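Local atomic coordinates of xylulose kinase (Escherichia coli, PDB entry 2ITM), a protein that phosphorylates D-xylulose at the expense of ATP to give D-xylulose 5-phosphate, and acts less efficiently on 1-deoxy-D-xylulose. Residues T52-K57 / A219-A223; R100-E104 / L133-H138; Y203-E207 / H279-Q283; R403-D408 / H455-R461. All coordinates share one frame; numbering follows the deposited sequence.

Contact 1 of 4, residues T52-K57 / A219-A223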
loop_
_atom_site.group_PDB
_atom_site.type_symbol
_atom_site.label_atom_id
_atom_site.label_comp_id
_atom_site.label_asym_id
_atom_site.label_seq_id
_atom_site.Cartn_x
_atom_site.Cartn_y
_atom_site.Cartn_z
ATOM N N THR A 52 32.320 28.001 4.392
ATOM C CA THR A 52 31.974 29.296 4.944
ATOM C C THR A 52 32.847 30.400 4.356
ATOM O O THR A 52 32.364 31.476 4.051
ATOM C CB THR A 52 32.104 29.304 6.473
ATOM O OG1 THR A 52 31.245 28.323 7.051
ATOM C CG2 THR A 52 31.592 30.605 7.035
ATOM N N ASP A 53 34.135 30.119 4.212
ATOM C CA ASP A 53 35.063 31.043 3.579
ATOM C C ASP A 53 34.645 31.423 2.162
ATOM O O ASP A 53 34.456 32.576 1.855
ATOM C CB ASP A 53 36.470 30.451 3.575
ATOM C CG ASP A 53 37.541 31.468 3.223
ATOM O OD1 ASP A 53 38.424 31.120 2.435
ATOM O OD2 ASP A 53 37.588 32.615 3.696
ATOM N N ARG A 54 34.502 30.422 1.317
ATOM C CA ARG A 54 33.924 30.563 -0.004
ATOM C C ARG A 54 32.703 31.464 -0.042
ATOM O O ARG A 54 32.642 32.413 -0.802
ATOM C CB ARG A 54 33.552 29.184 -0.524
ATOM C CG ARG A 54 33.348 29.097 -2.001
ATOM C CD ARG A 54 33.493 27.687 -2.547
ATOM N NE ARG A 54 32.709 27.458 -3.760
ATOM C CZ ARG A 54 32.729 26.333 -4.460
ATOM N NH1 ARG A 54 33.495 25.327 -4.071
ATOM N NH2 ARG A 54 31.988 26.208 -5.548
ATOM N N ALA A 55 31.722 31.137 0.782
ATOM C CA ALA A 55 30.462 31.846 0.805
ATOM C C ALA A 55 30.617 33.320 1.147
ATOM O O ALA A 55 29.987 34.167 0.554
ATOM C CB ALA A 55 29.514 31.180 1.758
ATOM N N MET A 56 31.452 33.605 2.130
ATOM C CA MET A 56 31.632 34.957 2.602
ATOM C C MET A 56 32.411 35.759 1.573
ATOM O O MET A 56 32.222 36.950 1.429
ATOM C CB MET A 56 32.373 34.961 3.932
ATOM C CG MET A 56 31.559 34.471 5.117
ATOM S SD MET A 56 30.190 35.535 5.511
ATOM C CE MET A 56 31.112 36.885 6.160
ATOM N N LYS A 57 33.303 35.087 0.873
ATOM C CA LYS A 57 34.035 35.707 -0.208
ATOM C C LYS A 57 33.122 36.023 -1.378
ATOM O O LYS A 57 33.193 37.093 -1.950
ATOM C CB LYS A 57 35.217 34.837 -0.630
ATOM C CG LYS A 57 36.451 35.077 0.206
ATOM C CD LYS A 57 37.472 33.964 0.113
ATOM C CE LYS A 57 38.645 34.265 1.009
ATOM N NZ LYS A 57 39.677 33.234 0.960
ATOM N N ALA A 219 40.699 38.681 5.198
ATOM C CA ALA A 219 40.334 37.784 4.127
ATOM C C ALA A 219 38.922 38.011 3.614
ATOM O O ALA A 219 38.642 37.742 2.461
ATOM C CB ALA A 219 40.521 36.367 4.544
ATOM N N TRP A 220 38.043 38.505 4.481
ATOM C CA TRP A 220 36.619 38.601 4.184
ATOM C C TRP A 220 36.209 40.032 3.854
ATOM O O TRP A 220 35.066 40.306 3.551
ATOM C CB TRP A 220 35.786 38.073 5.356
ATOM C CG TRP A 220 35.739 36.572 5.491
ATOM C CD1 TRP A 220 36.250 35.652 4.639
ATOM C CD2 TRP A 220 35.141 35.834 6.554
ATOM N NE1 TRP A 220 36.007 34.385 5.099
ATOM C CE2 TRP A 220 35.330 34.472 6.279
ATOM C CE3 TRP A 220 34.460 36.186 7.719
ATOM C CZ2 TRP A 220 34.863 33.475 7.118
ATOM C CZ3 TRP A 220 34.006 35.199 8.536
ATOM C CH2 TRP A 220 34.202 33.864 8.238
ATOM N N GLY A 221 37.171 40.938 3.914
ATOM C CA GLY A 221 36.939 42.331 3.597
ATOM C C GLY A 221 36.070 43.010 4.626
ATOM O O GLY A 221 35.142 43.726 4.288
ATOM N N MET A 222 36.368 42.762 5.890
ATOM C CA MET A 222 35.638 43.408 6.951
ATOM C C MET A 222 36.490 43.799 8.142
ATOM O O MET A 222 37.634 43.396 8.250
ATOM C CB MET A 222 34.396 42.601 7.354
ATOM C CG MET A 222 34.639 41.181 7.789
ATOM S SD MET A 222 33.254 40.076 7.457
ATOM C CE MET A 222 32.088 40.743 8.621
ATOM N N ALA A 223 35.912 44.590 9.031
ATOM C CA ALA A 223 36.522 44.923 10.321
ATOM C C ALA A 223 36.551 43.733 11.276
ATOM O O ALA A 223 35.794 42.795 11.106
ATOM C CB ALA A 223 35.801 46.085 10.947
HETATM O O HOH W 1 34.343 38.876 1.470
#
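Lys57 and Trp220 bring the two backbones closest, their CA atoms 5.9 Å apart, where the helical segment 52-57 meets the C-terminal end of helix 214-220. Gly221 leaves that helix with positive phi (69°) in a Schellman motif, and one water donates to both Met56 O and Trp220 O, linking the two main chains. The indole of Trp220 does most of the packing. Met56 lies over one face: its CB stands 3.8 Å from the centroid of the five-membered ring, a CH-pi contact, and its bent chain carries SD above the six-membered ring at 4.9 Å from the centroid, a more distant Met-aromatic contact. Met56 CE then reaches Met222 SD. At the ring edge, Trp220 NE1 donates in plane to the anti lone pair of Asp53 OD2 (2.8 Å, N-H...O angle 148°). The other carboxylate oxygen, Asp53 OD1, takes a salt bridge from Lys57 NZ at 2.9 Å, so both oxygens are held. A leucine in place of Trp220 would probably leave Asp53 OD2 without its N-H donor and Met56 without a flat surface to lie on. Around the contact, Met56 packs on Val14 of strand 11-17, Trp220 on Met160 of helix 152-161, and Thr52 on both elements.

Contact 2 of 4, residues R100-E104 / L133-H138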
loop_
_atom_site.group_PDB
_atom_site.type_symbol
_atom_site.label_atom_id
_atom_site.label_comp_id
_atom_site.label_asym_id
_atom_site.label_seq_id
_atom_site.Cartn_x
_atom_site.Cartn_y
_atom_site.Cartn_z
ATOM N N ARG A 100 24.544 5.784 15.464
ATOM C CA ARG A 100 25.431 4.716 15.877
ATOM C C ARG A 100 25.413 4.407 17.361
ATOM O O ARG A 100 25.877 3.359 17.763
ATOM C CB ARG A 100 26.860 4.995 15.435
ATOM C CG ARG A 100 27.675 5.787 16.426
ATOM C CD ARG A 100 29.070 6.103 15.955
ATOM N NE ARG A 100 29.072 6.933 14.762
ATOM C CZ ARG A 100 30.163 7.341 14.140
ATOM N NH1 ARG A 100 31.354 7.003 14.594
ATOM N NH2 ARG A 100 30.064 8.098 13.059
ATOM N N CYS A 101 24.849 5.281 18.184
ATOM C CA CYS A 101 25.020 5.165 19.636
ATOM C C CYS A 101 23.763 4.898 20.464
ATOM O O CYS A 101 23.664 5.330 21.594
ATOM C CB CYS A 101 25.746 6.383 20.200
ATOM S SG CYS A 101 24.808 7.917 20.150
ATOM N N ALA A 102 22.811 4.171 19.902
ATOM C CA ALA A 102 21.616 3.801 20.646
ATOM C C ALA A 102 21.903 3.121 21.976
ATOM O O ALA A 102 21.295 3.447 22.981
ATOM C CB ALA A 102 20.721 2.959 19.809
ATOM N N GLN A 103 22.833 2.182 21.973
ATOM C CA GLN A 103 23.171 1.434 23.173
ATOM C C GLN A 103 23.630 2.367 24.281
ATOM O O GLN A 103 23.233 2.244 25.429
ATOM C CB GLN A 103 24.274 0.433 22.865
ATOM C CG GLN A 103 24.357 -0.708 23.842
ATOM C CD GLN A 103 25.500 -0.577 24.798
ATOM O OE1 GLN A 103 26.364 0.260 24.620
ATOM N NE2 GLN A 103 25.513 -1.407 25.821
ATOM N N GLU A 104 24.474 3.309 23.897
ATOM C CA GLU A 104 25.021 4.294 24.799
ATOM C C GLU A 104 23.943 5.195 25.360
ATOM O O GLU A 104 24.056 5.669 26.480
ATOM C CB GLU A 104 26.073 5.129 24.080
ATOM C CG GLU A 104 27.419 4.451 23.960
ATOM C CD GLU A 104 27.460 3.393 22.881
ATOM O OE1 GLU A 104 26.613 3.418 21.985
ATOM O OE2 GLU A 104 28.347 2.540 22.932
ATOM N N LEU A 133 30.357 8.760 24.805
ATOM C CA LEU A 133 30.435 7.418 25.353
ATOM C C LEU A 133 30.812 6.385 24.305
ATOM O O LEU A 133 31.637 5.530 24.555
ATOM C CB LEU A 133 29.129 7.036 26.034
ATOM C CG LEU A 133 29.144 6.920 27.556
ATOM C CD1 LEU A 133 29.080 8.281 28.185
ATOM C CD2 LEU A 133 28.008 6.065 28.042
ATOM N N TRP A 134 30.210 6.471 23.128
ATOM C CA TRP A 134 30.548 5.574 22.034
ATOM C C TRP A 134 32.017 5.658 21.645
ATOM O O TRP A 134 32.688 4.646 21.527
ATOM C CB TRP A 134 29.669 5.830 20.811
ATOM C CG TRP A 134 29.857 4.858 19.694
ATOM C CD1 TRP A 134 29.097 3.777 19.434
ATOM C CD2 TRP A 134 30.870 4.881 18.688
ATOM N NE1 TRP A 134 29.562 3.113 18.326
ATOM C CE2 TRP A 134 30.654 3.779 17.848
ATOM C CE3 TRP A 134 31.939 5.725 18.405
ATOM C CZ2 TRP A 134 31.461 3.504 16.756
ATOM C CZ3 TRP A 134 32.730 5.452 17.323
ATOM C CH2 TRP A 134 32.493 4.350 16.514
ATOM N N VAL A 135 32.523 6.867 21.473
ATOM C CA VAL A 135 33.935 7.048 21.200
ATOM C C VAL A 135 34.817 6.481 22.311
ATOM O O VAL A 135 35.765 5.761 22.047
ATOM C CB VAL A 135 34.285 8.519 20.923
ATOM C CG1 VAL A 135 35.797 8.729 20.935
ATOM C CG2 VAL A 135 33.688 8.969 19.602
ATOM N N GLN A 136 34.481 6.781 23.553
ATOM C CA GLN A 136 35.186 6.179 24.664
ATOM C C GLN A 136 35.247 4.662 24.554
ATOM O O GLN A 136 36.272 4.062 24.824
ATOM C CB GLN A 136 34.588 6.586 26.001
ATOM C CG GLN A 136 35.435 6.104 27.160
ATOM C CD GLN A 136 34.837 6.410 28.501
ATOM O OE1 GLN A 136 35.553 6.512 29.485
ATOM N NE2 GLN A 136 33.510 6.538 28.548
ATOM N N ARG A 137 34.139 4.063 24.135
ATOM C CA ARG A 137 33.967 2.623 24.171
ATOM C C ARG A 137 34.555 1.972 22.942
ATOM O O ARG A 137 35.039 0.858 22.993
ATOM C CB ARG A 137 32.490 2.273 24.285
ATOM C CG ARG A 137 31.934 2.447 25.674
ATOM C CD ARG A 137 30.431 2.593 25.743
ATOM N NE ARG A 137 29.751 1.355 25.403
ATOM C CZ ARG A 137 29.641 0.319 26.218
ATOM N NH1 ARG A 137 30.167 0.357 27.433
ATOM N NH2 ARG A 137 29.005 -0.763 25.809
ATOM N N HIS A 138 34.519 2.683 21.831
ATOM C CA HIS A 138 34.928 2.107 20.570
ATOM C C HIS A 138 36.234 2.679 20.023
ATOM O O HIS A 138 36.871 2.069 19.177
ATOM C CB HIS A 138 33.808 2.242 19.551
ATOM C CG HIS A 138 32.606 1.422 19.870
ATOM N ND1 HIS A 138 32.349 0.217 19.265
ATOM C CD2 HIS A 138 31.592 1.631 20.736
ATOM C CE1 HIS A 138 31.228 -0.282 19.745
ATOM N NE2 HIS A 138 30.746 0.558 20.638
#
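Glu104 OE2 accepts from Arg137 NE at 3.1 Å, a salt bridge whose N-H...O angle of 141° is well short of straight. The donor lies on the anti side of the oxygen, 23° out of the carboxylate plane, while the oxygen stays close to the guanidinium plane. The edge of the His138 ring also faces Glu104 OE2, more loosely, with NE2 3.9 Å away. The other oxygen, Glu104 OE1, meets the indole edge of Trp134 in the ring plane, 3.6 Å from CD1. A bend at chi2 brings the carboxylate between Trp134 and Arg137, and Glu104 CG rests on Leu133 CB at 3.7 Å. The side chain of Glu104 is thus a knob in a hole formed by Leu133, Trp134, Arg137 and His138, which packs the first turn of helix 102-111 against the last turns of helix 128-138 within the N-terminal FGGY domain. Cys101, at the N-cap position of helix 102-111, adds its CB against Trp134 CB. Arg100 lies across one indole face of Trp134, with CD 3.4 Å from the centroid of the six-membered ring, and His138 CG lies over the opposite face, offset toward its rim. Because the Arg100 chain bends at chi3, its guanidinium stands almost upright on the indole, the planes 83° apart; this is a cation-pi contact made through the guanidinium edge, with NH1 3.4 Å from Trp134 CZ3. Beyond the pair, salt bridges to Glu42 and Asp98 hold the Arg100 head, and Trp40 meets both Arg100 and the Trp134 ring.

Contact 3 of 4, residues Y203-E207 / H279-Q283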
loop_
_atom_site.group_PDB
_atom_site.type_symbol
_atom_site.label_atom_id
_atom_site.label_comp_id
_atom_site.label_asym_id
_atom_site.label_seq_id
_atom_site.Cartn_x
_atom_site.Cartn_y
_atom_site.Cartn_z
ATOM N N TYR A 203 27.266 31.238 26.820
ATOM C CA TYR A 203 26.687 32.565 26.753
ATOM C C TYR A 203 25.209 32.471 26.408
ATOM O O TYR A 203 24.731 31.428 26.011
ATOM C CB TYR A 203 27.406 33.406 25.704
ATOM C CG TYR A 203 28.844 33.737 26.005
ATOM C CD1 TYR A 203 29.816 32.761 25.997
ATOM C CD2 TYR A 203 29.230 35.031 26.284
ATOM C CE1 TYR A 203 31.134 33.067 26.262
ATOM C CE2 TYR A 203 30.536 35.347 26.546
ATOM C CZ TYR A 203 31.490 34.365 26.537
ATOM O OH TYR A 203 32.791 34.684 26.803
ATOM N N GLU A 204 24.497 33.574 26.548
ATOM C CA GLU A 204 23.210 33.735 25.886
ATOM C C GLU A 204 23.387 34.129 24.429
ATOM O O GLU A 204 24.394 34.697 24.064
ATOM C CB GLU A 204 22.344 34.743 26.627
ATOM C CG GLU A 204 22.145 34.442 28.096
ATOM C CD GLU A 204 21.218 33.274 28.350
ATOM O OE1 GLU A 204 20.501 32.866 27.440
ATOM O OE2 GLU A 204 21.211 32.766 29.474
ATOM N N GLY A 205 22.414 33.793 23.599
ATOM C CA GLY A 205 22.525 33.965 22.163
ATOM C C GLY A 205 22.947 35.348 21.726
ATOM O O GLY A 205 23.661 35.493 20.751
ATOM N N SER A 206 22.510 36.354 22.472
ATOM C CA SER A 206 22.605 37.747 22.066
ATOM C C SER A 206 23.846 38.439 22.620
ATOM O O SER A 206 24.053 39.617 22.395
ATOM C CB SER A 206 21.350 38.504 22.496
ATOM O OG SER A 206 20.963 38.146 23.801
ATOM N N GLU A 207 24.665 37.680 23.332
ATOM C CA GLU A 207 25.893 38.171 23.936
ATOM C C GLU A 207 27.114 37.972 23.030
ATOM O O GLU A 207 27.167 37.044 22.244
ATOM C CB GLU A 207 26.116 37.493 25.286
ATOM C CG GLU A 207 25.095 37.856 26.340
ATOM C CD GLU A 207 25.236 37.055 27.620
ATOM O OE1 GLU A 207 24.545 37.383 28.598
ATOM O OE2 GLU A 207 26.024 36.099 27.654
ATOM N N HIS A 279 16.196 28.600 25.059
ATOM C CA HIS A 279 16.092 29.447 23.878
ATOM C C HIS A 279 17.356 30.290 23.707
ATOM O O HIS A 279 18.108 30.471 24.640
ATOM C CB HIS A 279 14.850 30.338 23.983
ATOM C CG HIS A 279 14.358 30.878 22.677
ATOM N ND1 HIS A 279 15.003 30.655 21.483
ATOM C CD2 HIS A 279 13.275 31.625 22.381
ATOM C CE1 HIS A 279 14.340 31.245 20.509
ATOM N NE2 HIS A 279 13.288 31.844 21.029
ATOM N N ALA A 280 17.565 30.809 22.506
ATOM C CA ALA A 280 18.749 31.592 22.195
ATOM C C ALA A 280 18.671 33.028 22.716
ATOM O O ALA A 280 19.428 33.890 22.311
ATOM C CB ALA A 280 19.022 31.580 20.707
ATOM N N LEU A 281 17.703 33.258 23.594
ATOM C CA LEU A 281 17.631 34.532 24.285
ATOM C C LEU A 281 17.657 34.352 25.787
ATOM O O LEU A 281 17.356 33.291 26.298
ATOM C CB LEU A 281 16.387 35.304 23.853
ATOM C CG LEU A 281 16.295 35.732 22.395
ATOM C CD1 LEU A 281 14.877 35.963 21.983
ATOM C CD2 LEU A 281 17.166 36.944 22.109
ATOM N N PRO A 282 18.013 35.418 26.483
ATOM C CA PRO A 282 18.161 35.363 27.929
ATOM C C PRO A 282 16.827 35.120 28.609
ATOM O O PRO A 282 15.823 35.661 28.197
ATOM C CB PRO A 282 18.707 36.743 28.263
ATOM C CG PRO A 282 19.387 37.172 27.011
ATOM C CD PRO A 282 18.529 36.677 25.935
ATOM N N GLN A 283 16.846 34.258 29.612
ATOM C CA GLN A 283 15.666 33.886 30.362
ATOM C C GLN A 283 14.518 33.396 29.472
ATOM O O GLN A 283 13.360 33.626 29.765
ATOM C CB GLN A 283 15.213 35.025 31.260
ATOM C CG GLN A 283 16.109 35.283 32.443
ATOM C CD GLN A 283 16.154 34.130 33.416
ATOM O OE1 GLN A 283 15.219 33.923 34.171
ATOM N NE2 GLN A 283 17.243 33.389 33.405
HETATM O O HOH W 2 20.746 31.847 25.115
HETATM O O HOH W 3 19.290 33.969 30.987
#
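Backbone contact is tightest between Gly205 and Ala280, whose CA atoms are 4.5 Å apart. Gly205 CA approaches Ala280 O at 3.1 Å in a CA-H...O contact, and the absence of a side chain on Gly205 allows this close approach to the carbonyl. Gly205 lies in a type I turn from Glu204 to Glu207; the Glu207 carboxylate folds back to accept from Glu204 N, which meets OE2 from above the carboxylate plane.

Two waters supply the clear polar links across the contact. One donates to Glu204 OE1 (2.6 Å) and to His279 O while accepting from Gly205 N; the other donates to Glu204 OE2 (2.7 Å) and accepts from Gln283 N and NE2. Arg182 adds a salt bridge to Glu204 OE1, which probably eases the approach of that oxygen to Leu281 O, another acceptor, at 3.4 Å. A valine in place of Glu204 would probably leave Arg182 without this carboxylate partner and both waters short of an acceptor.

Van der Waals contact centres on Pro282: its CG meets Glu204 CB at 3.8 Å, and its CD lies 3.6 Å from Ser206 OG.

Leu281 and Ser206 pack on helix 424-436, and His279 on helix 233-241. A loop of the N-terminal domain here meets the hairpin loop between strands 275-278 and 285-291 of the C-terminal domain, an interdomain contact of the two-domain FGGY kinase fold, with Ala280 about 10 Å from Asp233, the probable catalytic base, between side chains.

Contact 4 of 4, residues R403-D408 / H455-R461; sequences RQMLAD and HLPDAQR
Asp408 holds the start of helix 459-479 through both carboxylate oxygens. OD1 accepts from Asp458 N at 3.0 Å in a nearly straight bond (168°), reached on the anti side and tilted out of the carboxylate plane. OD2 forms a salt bridge with Arg461 NH2, also 3.0 Å away, the carboxylate and guanidinium planes standing 77° apart. Bends at chi2 and chi3 fold the arginine back to this oxygen, and the guanidinium edge, at NH2, lies against Met405 CA. At the other end, Arg403 NE donates to His455 NE2 (3.1 Å) from well outside the imidazole plane, 37° out of it, while Arg403 CB covers one ring face at 3.8 Å from the centroid. Between these polar ends, Ala407 CB touches His455 CB, and Pro457 CB lies 3.4 Å from Ala407 O. The contact thus packs helix 400-410 against the link from strand 451-455, outermost of its sheet within the chain, into helix 459-479. Asp458 is the N-cap of that helix, its OD1 accepting from Arg461 N at 3.0 Å, a bond that probably helps position the backbone from which Arg461 reaches Asp408. Further out, Ala397 O and Gln453 OE1 accept from the Arg403 guanidinium, Tyr416 makes a cation-pi contact with it, and Tyr465 packs on Met405 and Asp408.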
loop_
_atom_site.group_PDB
_atom_site.type_symbol
_atom_site.label_atom_id
_atom_site.label_comp_id
_atom_site.label_asym_id
_atom_site.label_seq_id
_atom_site.Cartn_x
_atom_site.Cartn_y
_atom_site.Cartn_z
ATOM N N ARG A 403 -4.673 25.520 4.774
ATOM C CA ARG A 403 -4.492 26.285 5.987
ATOM C C ARG A 403 -5.774 26.331 6.798
ATOM O O ARG A 403 -5.754 26.208 8.017
ATOM C CB ARG A 403 -4.029 27.703 5.661
ATOM C CG ARG A 403 -2.565 27.833 5.237
ATOM C CD ARG A 403 -1.998 29.218 5.416
ATOM N NE ARG A 403 -2.774 30.198 4.673
ATOM C CZ ARG A 403 -2.620 30.466 3.389
ATOM N NH1 ARG A 403 -1.713 29.835 2.676
ATOM N NH2 ARG A 403 -3.385 31.370 2.808
ATOM N N GLN A 404 -6.893 26.521 6.112
ATOM C CA GLN A 404 -8.187 26.542 6.759
ATOM C C GLN A 404 -8.610 25.181 7.261
ATOM O O GLN A 404 -9.139 25.061 8.345
ATOM C CB GLN A 404 -9.250 27.057 5.811
ATOM C CG GLN A 404 -10.581 27.217 6.473
ATOM C CD GLN A 404 -10.561 28.281 7.523
ATOM O OE1 GLN A 404 -11.055 28.081 8.622
ATOM N NE2 GLN A 404 -9.989 29.422 7.187
ATOM N N MET A 405 -8.397 24.168 6.438
ATOM C CA MET A 405 -8.615 22.807 6.842
ATOM C C MET A 405 -7.841 22.516 8.094
ATOM O O MET A 405 -8.354 21.881 9.009
ATOM C CB MET A 405 -8.233 21.828 5.744
ATOM C CG MET A 405 -8.327 20.377 6.182
ATOM S SD MET A 405 -7.810 19.176 4.975
ATOM C CE MET A 405 -9.139 19.315 3.838
ATOM N N LEU A 406 -6.595 22.975 8.147
ATOM C CA LEU A 406 -5.751 22.797 9.321
ATOM C C LEU A 406 -6.321 23.480 10.547
ATOM O O LEU A 406 -6.207 22.980 11.649
ATOM C CB LEU A 406 -4.358 23.342 9.066
ATOM C CG LEU A 406 -3.221 22.362 8.835
ATOM C CD1 LEU A 406 -3.636 21.302 7.875
ATOM C CD2 LEU A 406 -1.997 23.077 8.341
ATOM N N ALA A 407 -6.924 24.633 10.334
ATOM C CA ALA A 407 -7.563 25.349 11.406
ATOM C C ALA A 407 -8.846 24.675 11.877
ATOM O O ALA A 407 -9.125 24.617 13.061
ATOM C CB ALA A 407 -7.825 26.761 10.980
ATOM N N ASP A 408 -9.611 24.157 10.929
ATOM C CA ASP A 408 -10.866 23.493 11.217
ATOM C C ASP A 408 -10.639 22.232 12.014
ATOM O O ASP A 408 -11.301 21.976 13.004
ATOM C CB ASP A 408 -11.579 23.161 9.911
ATOM C CG ASP A 408 -12.045 24.398 9.152
ATOM O OD1 ASP A 408 -12.160 25.477 9.754
ATOM O OD2 ASP A 408 -12.335 24.354 7.949
ATOM N N HIS A 455 -6.472 32.508 10.068
ATOM C CA HIS A 455 -7.493 31.494 9.895
ATOM C C HIS A 455 -8.116 31.091 11.209
ATOM O O HIS A 455 -7.463 30.507 12.050
ATOM C CB HIS A 455 -6.915 30.278 9.213
ATOM C CG HIS A 455 -6.469 30.529 7.815
ATOM N ND1 HIS A 455 -7.258 30.253 6.724
ATOM C CD2 HIS A 455 -5.311 31.020 7.326
ATOM C CE1 HIS A 455 -6.610 30.569 5.623
ATOM N NE2 HIS A 455 -5.426 31.038 5.960
ATOM N N LEU A 456 -9.391 31.404 11.377
ATOM C CA LEU A 456 -10.124 30.915 12.524
ATOM C C LEU A 456 -10.860 29.630 12.230
ATOM O O LEU A 456 -11.417 29.454 11.169
ATOM C CB LEU A 456 -11.064 31.971 13.081
ATOM C CG LEU A 456 -10.470 32.853 14.164
ATOM C CD1 LEU A 456 -10.982 34.244 14.009
ATOM C CD2 LEU A 456 -10.776 32.331 15.542
ATOM N N PRO A 457 -10.823 28.720 13.185
ATOM C CA PRO A 457 -11.554 27.463 13.078
ATOM C C PRO A 457 -13.035 27.699 12.851
ATOM O O PRO A 457 -13.654 28.445 13.588
ATOM C CB PRO A 457 -11.321 26.803 14.437
ATOM C CG PRO A 457 -10.436 27.717 15.191
ATOM C CD PRO A 457 -10.491 29.046 14.574
ATOM N N ASP A 458 -13.586 27.060 11.831
ATOM C CA ASP A 458 -15.024 27.005 11.667
ATOM C C ASP A 458 -15.662 26.009 12.621
ATOM O O ASP A 458 -15.280 24.858 12.661
ATOM C CB ASP A 458 -15.406 26.691 10.230
ATOM C CG ASP A 458 -16.892 26.660 10.023
ATOM O OD1 ASP A 458 -17.458 25.566 9.994
ATOM O OD2 ASP A 458 -17.574 27.678 9.874
ATOM N N ALA A 459 -16.627 26.484 13.393
ATOM C CA ALA A 459 -17.171 25.729 14.508
ATOM C C ALA A 459 -17.883 24.474 14.043
ATOM O O ALA A 459 -17.856 23.458 14.712
ATOM C CB ALA A 459 -18.098 26.594 15.318
ATOM N N GLN A 460 -18.514 24.562 12.882
ATOM C CA GLN A 460 -19.219 23.438 12.290
ATOM C C GLN A 460 -18.277 22.363 11.744
ATOM O O GLN A 460 -18.443 21.191 12.033
ATOM C CB GLN A 460 -20.211 23.912 11.213
ATOM C CG GLN A 460 -21.411 24.715 11.757
ATOM C CD GLN A 460 -22.409 25.148 10.674
ATOM O OE1 GLN A 460 -22.097 25.995 9.847
ATOM N NE2 GLN A 460 -23.607 24.571 10.696
ATOM N N ARG A 461 -17.289 22.775 10.960
ATOM C CA ARG A 461 -16.300 21.850 10.421
ATOM C C ARG A 461 -15.373 21.262 11.485
ATOM O O ARG A 461 -14.944 20.154 11.362
ATOM C CB ARG A 461 -15.476 22.502 9.320
ATOM C CG ARG A 461 -16.245 22.928 8.104
ATOM C CD ARG A 461 -15.709 22.374 6.795
ATOM N NE ARG A 461 -14.250 22.328 6.750
ATOM C CZ ARG A 461 -13.536 22.439 5.639
ATOM N NH1 ARG A 461 -14.155 22.610 4.482
ATOM N NH2 ARG A 461 -12.213 22.398 5.679
#

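How the contacts relate
All four contacts are partly buried, but they differ in place and chemistry. Contacts 1 and 2 both belong to the N-terminal domain, yet share no helix and lie about 37 Å apart between centres; each uses a tryptophan, buried under methionine in contact 1 and between arginine and histidine in contact 2. Contact 4, in the C-terminal region and on the opposite side of the chain's centre from both, relies on charged groups and a helix cap with little aromatic packing. Contact 3 is closest to that centre, about 17 Å away, and joins loops of the two domains largely through water, whereas the other three involve helices.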